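Local coordinates for protein alkaline phosphatase D (Bacillus subtilis, PDB 2YEQ) that hydrolyses phosphate esters, acting as a secreted phosphodiesterase and alkaline phosphatase with iron and calcium in its active site, at residues 130-135 against 167-172; 270-275 against 319-324. All blocks are in the same frame, centred on the assembly; numbering follows the deposited sequence.

Contact 1. Residues 130-135 against 167-172; sequences GYYTAY and NVRTHN. With EDO (1,2-ethanediol), chain F.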
# COMPACT_ATOMS: atom_id res chain seq x y z
N GLY A 130 1.96 -8.73 14.58
CA GLY A 130 1.53 -10.08 14.27
C GLY A 130 2.35 -10.72 13.19
O GLY A 130 3.26 -10.10 12.64
N TYR A 131 2.01 -11.98 12.93
CA TYR A 131 2.58 -12.78 11.86
C TYR A 131 1.90 -12.45 10.55
O TYR A 131 0.75 -12.00 10.52
CB TYR A 131 2.52 -14.30 12.26
CG TYR A 131 3.42 -14.51 13.46
CD1 TYR A 131 4.81 -14.63 13.30
CD2 TYR A 131 2.91 -14.44 14.75
CE1 TYR A 131 5.65 -14.74 14.41
CE2 TYR A 131 3.74 -14.54 15.85
CZ TYR A 131 5.11 -14.68 15.67
OH TYR A 131 5.91 -14.74 16.78
N TYR A 132 2.64 -12.64 9.47
CA TYR A 132 2.21 -12.37 8.11
C TYR A 132 1.44 -13.54 7.44
O TYR A 132 1.53 -13.78 6.23
CB TYR A 132 3.42 -11.96 7.26
CG TYR A 132 4.07 -10.60 7.64
CD1 TYR A 132 3.44 -9.69 8.50
CD2 TYR A 132 5.29 -10.23 7.08
CE1 TYR A 132 4.05 -8.45 8.82
CE2 TYR A 132 5.89 -9.02 7.37
CZ TYR A 132 5.28 -8.13 8.24
OH TYR A 132 5.91 -6.93 8.50
N THR A 133 0.60 -14.18 8.22
CA THR A 133 -0.32 -15.20 7.71
C THR A 133 -1.13 -14.69 6.51
O THR A 133 -1.39 -15.44 5.56
CB THR A 133 -1.27 -15.61 8.81
OG1 THR A 133 -0.52 -15.76 10.02
CG2 THR A 133 -2.02 -16.93 8.46
N ALA A 134 -1.51 -13.40 6.52
CA ALA A 134 -2.24 -12.85 5.37
C ALA A 134 -1.52 -13.10 4.06
O ALA A 134 -2.17 -13.39 3.05
CB ALA A 134 -2.54 -11.31 5.55
N TYR A 135 -0.19 -12.95 4.05
CA TYR A 135 0.57 -13.14 2.82
C TYR A 135 0.74 -14.62 2.43
O TYR A 135 0.88 -14.93 1.25
CB TYR A 135 1.93 -12.46 2.91
CG TYR A 135 1.91 -10.96 2.75
CD1 TYR A 135 1.36 -10.39 1.61
CD2 TYR A 135 2.42 -10.11 3.73
CE1 TYR A 135 1.32 -9.02 1.44
CE2 TYR A 135 2.41 -8.72 3.56
CZ TYR A 135 1.86 -8.17 2.41
OH TYR A 135 1.81 -6.82 2.18
N ASN A 167 2.77 -6.92 21.39
CA ASN A 167 3.83 -6.96 20.37
C ASN A 167 4.55 -8.31 20.36
O ASN A 167 5.53 -8.53 21.10
CB ASN A 167 4.81 -5.80 20.57
CG ASN A 167 4.28 -4.51 19.98
OD1 ASN A 167 3.09 -4.41 19.68
ND2 ASN A 167 5.16 -3.52 19.80
N VAL A 168 4.11 -9.19 19.46
CA VAL A 168 4.57 -10.57 19.47
C VAL A 168 5.95 -10.74 18.85
O VAL A 168 6.63 -11.73 19.12
CB VAL A 168 3.53 -11.52 18.80
CG1 VAL A 168 2.24 -11.51 19.64
CG2 VAL A 168 3.25 -11.12 17.35
N ARG A 169 6.34 -9.81 17.97
CA ARG A 169 7.70 -9.72 17.46
C ARG A 169 8.25 -8.34 17.82
O ARG A 169 7.52 -7.50 18.35
CB ARG A 169 7.74 -9.96 15.95
CG ARG A 169 7.10 -11.28 15.47
CD ARG A 169 7.47 -11.60 14.04
NE ARG A 169 6.58 -10.91 13.08
CZ ARG A 169 6.51 -11.17 11.79
NH1 ARG A 169 7.32 -12.07 11.25
NH2 ARG A 169 5.65 -10.52 11.00
N THR A 170 9.52 -8.11 17.52
CA THR A 170 10.24 -6.93 18.02
C THR A 170 11.06 -6.30 16.93
O THR A 170 11.82 -6.99 16.24
CB THR A 170 11.18 -7.33 19.18
OG1 THR A 170 10.41 -7.98 20.19
CG2 THR A 170 11.88 -6.08 19.79
N HIS A 171 10.96 -4.98 16.77
CA HIS A 171 11.79 -4.29 15.82
C HIS A 171 13.27 -4.50 16.13
O HIS A 171 13.64 -4.72 17.27
CB HIS A 171 11.44 -2.80 15.77
CG HIS A 171 10.26 -2.50 14.91
ND1 HIS A 171 9.27 -1.60 15.27
CD2 HIS A 171 9.90 -2.99 13.70
CE1 HIS A 171 8.36 -1.56 14.31
NE2 HIS A 171 8.73 -2.37 13.33
N ASN A 172 14.07 -4.47 15.07
CA ASN A 172 15.49 -4.84 15.09
C ASN A 172 16.40 -3.76 15.67
O ASN A 172 17.54 -4.06 16.02
CB ASN A 172 15.97 -5.13 13.67
CG ASN A 172 16.02 -3.85 12.76
OD1 ASN A 172 15.01 -3.15 12.58
ND2 ASN A 172 17.18 -3.56 12.20
C1 EDO F . 16.93 -3.91 19.54
O1 EDO F . 15.83 -4.84 19.50
C2 EDO F . 16.52 -2.63 20.23
O2 EDO F . 17.66 -1.78 20.37
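R169 reaches from an irregular loop to three consecutive residues ahead of helix 133-138. Its charged end makes a cation-pi contact with Y132: CZ lies 4.6 Å from the ring centroid, 6° off the normal. NH2 leads, standing 3.3 Å above the plane over the centre of the Y132 ring, and the guanidinium stands nearly upright on that ring, the planes 84° apart. The same NH2 gives G130 O a weak, bent hydrogen bond of 2.9 Å. Beyond the two segments NE, placed by a bend at chi3 (-84°), donates to Y127 O and NH1 forms a salt bridge with D192, while Y132 OH bonds to Q125 O. Apolar contacts come from the other tyrosine. R169 CD touches Y131 CE1 at 3.6 Å, and V168 CG2 sits 3.8 Å from CE2 of that ring and 3.7 Å from G130 CA. An alanine in place of R169 would probably leave D192 without its salt-bridge mate and open a gap between the two tyrosine rings. One cation thus shares its N-H groups among two carbonyls, a carboxylate and a pi face, a spread of partners consistent with a fixed guanidinium that holds loop 167-172 against the approach to the helix.

Contact 2. Residues 270-275 against 319-324; sequences LASFNV and GSSTAH. With EDO (1,2-ethanediol), chain B.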
# COMPACT_ATOMS: atom_id res chain seq x y z
N LEU A 270 -10.00 -2.25 -19.89
CA LEU A 270 -10.84 -2.54 -18.76
C LEU A 270 -10.70 -1.50 -17.62
O LEU A 270 -11.70 -1.09 -17.01
CB LEU A 270 -10.53 -3.94 -18.23
CG LEU A 270 -11.34 -4.50 -17.06
CD1 LEU A 270 -12.83 -4.56 -17.38
CD2 LEU A 270 -10.81 -5.91 -16.65
N ALA A 271 -9.47 -1.13 -17.28
CA ALA A 271 -9.26 -0.27 -16.09
C ALA A 271 -8.02 0.60 -16.26
O ALA A 271 -6.98 0.11 -16.72
CB ALA A 271 -9.15 -1.11 -14.83
N SER A 272 -8.18 1.88 -15.93
CA SER A 272 -7.10 2.86 -15.92
C SER A 272 -6.74 3.12 -14.44
O SER A 272 -7.61 3.48 -13.65
CB SER A 272 -7.57 4.14 -16.61
OG SER A 272 -6.67 5.22 -16.43
N PHE A 273 -5.48 2.88 -14.08
CA PHE A 273 -5.04 2.92 -12.68
C PHE A 273 -4.15 4.14 -12.48
O PHE A 273 -3.14 4.28 -13.16
CB PHE A 273 -4.24 1.68 -12.34
CG PHE A 273 -5.08 0.45 -12.19
CD1 PHE A 273 -5.70 0.16 -11.00
CD2 PHE A 273 -5.26 -0.42 -13.27
CE1 PHE A 273 -6.48 -0.98 -10.85
CE2 PHE A 273 -6.05 -1.57 -13.13
CZ PHE A 273 -6.66 -1.84 -11.92
N ASN A 274 -4.55 5.01 -11.56
CA ASN A 274 -3.78 6.17 -11.15
C ASN A 274 -3.25 5.88 -9.77
O ASN A 274 -4.01 5.89 -8.81
CB ASN A 274 -4.67 7.41 -11.13
CG ASN A 274 -5.32 7.68 -12.49
OD1 ASN A 274 -4.67 8.18 -13.41
ND2 ASN A 274 -6.56 7.23 -12.64
N VAL A 275 -1.96 5.60 -9.69
CA VAL A 275 -1.30 5.31 -8.42
C VAL A 275 -0.78 6.66 -7.86
O VAL A 275 0.10 7.28 -8.44
CB VAL A 275 -0.12 4.31 -8.63
CG1 VAL A 275 0.53 3.99 -7.33
CG2 VAL A 275 -0.65 3.00 -9.31
N GLY A 319 -9.68 12.57 -17.50
CA GLY A 319 -10.42 13.20 -18.57
C GLY A 319 -10.28 12.53 -19.92
O GLY A 319 -11.18 12.60 -20.73
N SER A 320 -9.14 11.88 -20.15
CA SER A 320 -8.84 11.25 -21.42
C SER A 320 -9.04 9.72 -21.41
O SER A 320 -8.92 9.08 -22.44
CB SER A 320 -7.41 11.59 -21.79
OG SER A 320 -6.52 10.90 -20.93
N SER A 321 -9.34 9.13 -20.26
CA SER A 321 -9.51 7.68 -20.16
C SER A 321 -10.79 7.21 -20.87
O SER A 321 -11.86 7.76 -20.65
CB SER A 321 -9.61 7.25 -18.71
OG SER A 321 -10.01 5.90 -18.57
N THR A 322 -10.67 6.17 -21.68
CA THR A 322 -11.84 5.52 -22.25
C THR A 322 -12.02 4.13 -21.67
O THR A 322 -12.79 3.34 -22.20
CB THR A 322 -11.72 5.41 -23.77
OG1 THR A 322 -10.49 4.76 -24.08
CG2 THR A 322 -11.73 6.78 -24.41
N ALA A 323 -11.31 3.82 -20.58
CA ALA A 323 -11.42 2.50 -19.96
C ALA A 323 -12.76 2.34 -19.30
O ALA A 323 -13.41 3.32 -18.99
CB ALA A 323 -10.29 2.30 -18.93
N HIS A 324 -13.17 1.09 -19.06
CA HIS A 324 -14.41 0.80 -18.33
C HIS A 324 -14.40 1.26 -16.89
O HIS A 324 -15.47 1.51 -16.32
CB HIS A 324 -14.73 -0.70 -18.34
CG HIS A 324 -15.15 -1.20 -19.69
ND1 HIS A 324 -16.34 -0.86 -20.28
CD2 HIS A 324 -14.50 -1.98 -20.59
CE1 HIS A 324 -16.42 -1.42 -21.47
NE2 HIS A 324 -15.31 -2.10 -21.69
C1 EDO B . -5.90 6.98 -19.61
O1 EDO B . -6.19 5.60 -19.95
C2 EDO B . -4.88 7.58 -20.56
O2 EDO B . -4.29 8.73 -19.96
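A323 and H324 lay their CB atoms against the backbone at the start of strand 271-275. The methyl group of A323 sits 3.7 Å from S272 N and 4.0 Å from S272 CB. H324 CB comes to 3.3 Å from L270 O, while the imidazole turns an edge toward L270 CA, with CD2 the nearer ring atom at 4.1 Å. A little further along, S321 OG meets S272 CB at 3.6 Å, a hydroxyl against a methylene. The second shell explains these positions. S321 OG, anti to its own backbone N (chi1 170°), accepts a hydrogen bond of 3.2 Å from A323 N, closing an ST turn that carries the chain from helix 308-320 toward strand 325-329; the same hydroxyl also bonds to N326 OD1. S272 OG is engaged with H264 NE2 on the neighbouring strand 263-267. Just ahead of S272, L270 and A271 form a classic beta bulge opposite Y267; CB of L270 is directed away from 319-324, and the side chain packs on M117, V114 and P449. An ethanediol, probably from the crystallisation liquor, donates to S320 OG through O2 at 3.3 Å. Further out, S272 makes backbone hydrogen bonds with W325 and V327, so that the turn delivers the next strand directly alongside 271-275. Polar groups are therefore spent mainly within the turn and on flanking strands, whereas the two segments themselves meet largely through van der Waals contact at the end of a helix-to-strand connection.

How the contacts relate
The two contacts lie on opposite sides of the chain's centre, their own centres 36 Å apart and their nearest atoms about 14 Å apart. Along the chain contact 1 is complete before contact 2 begins, and both belong to the calcineurin-like phosphatase part of the protein. Contact 1 joins loops that follow strands 117-122 and 145-148 of the ten-stranded mixed sheet, whereas contact 2 borders strands 271-275 and 325-329 of the seven-stranded one. Metal ligands are drawn from both halves, C124 and D151 from the earlier part and H382 from the later; the iron centre therefore draws on connections from both sheets, while the two contacts secure separate regions of one domain.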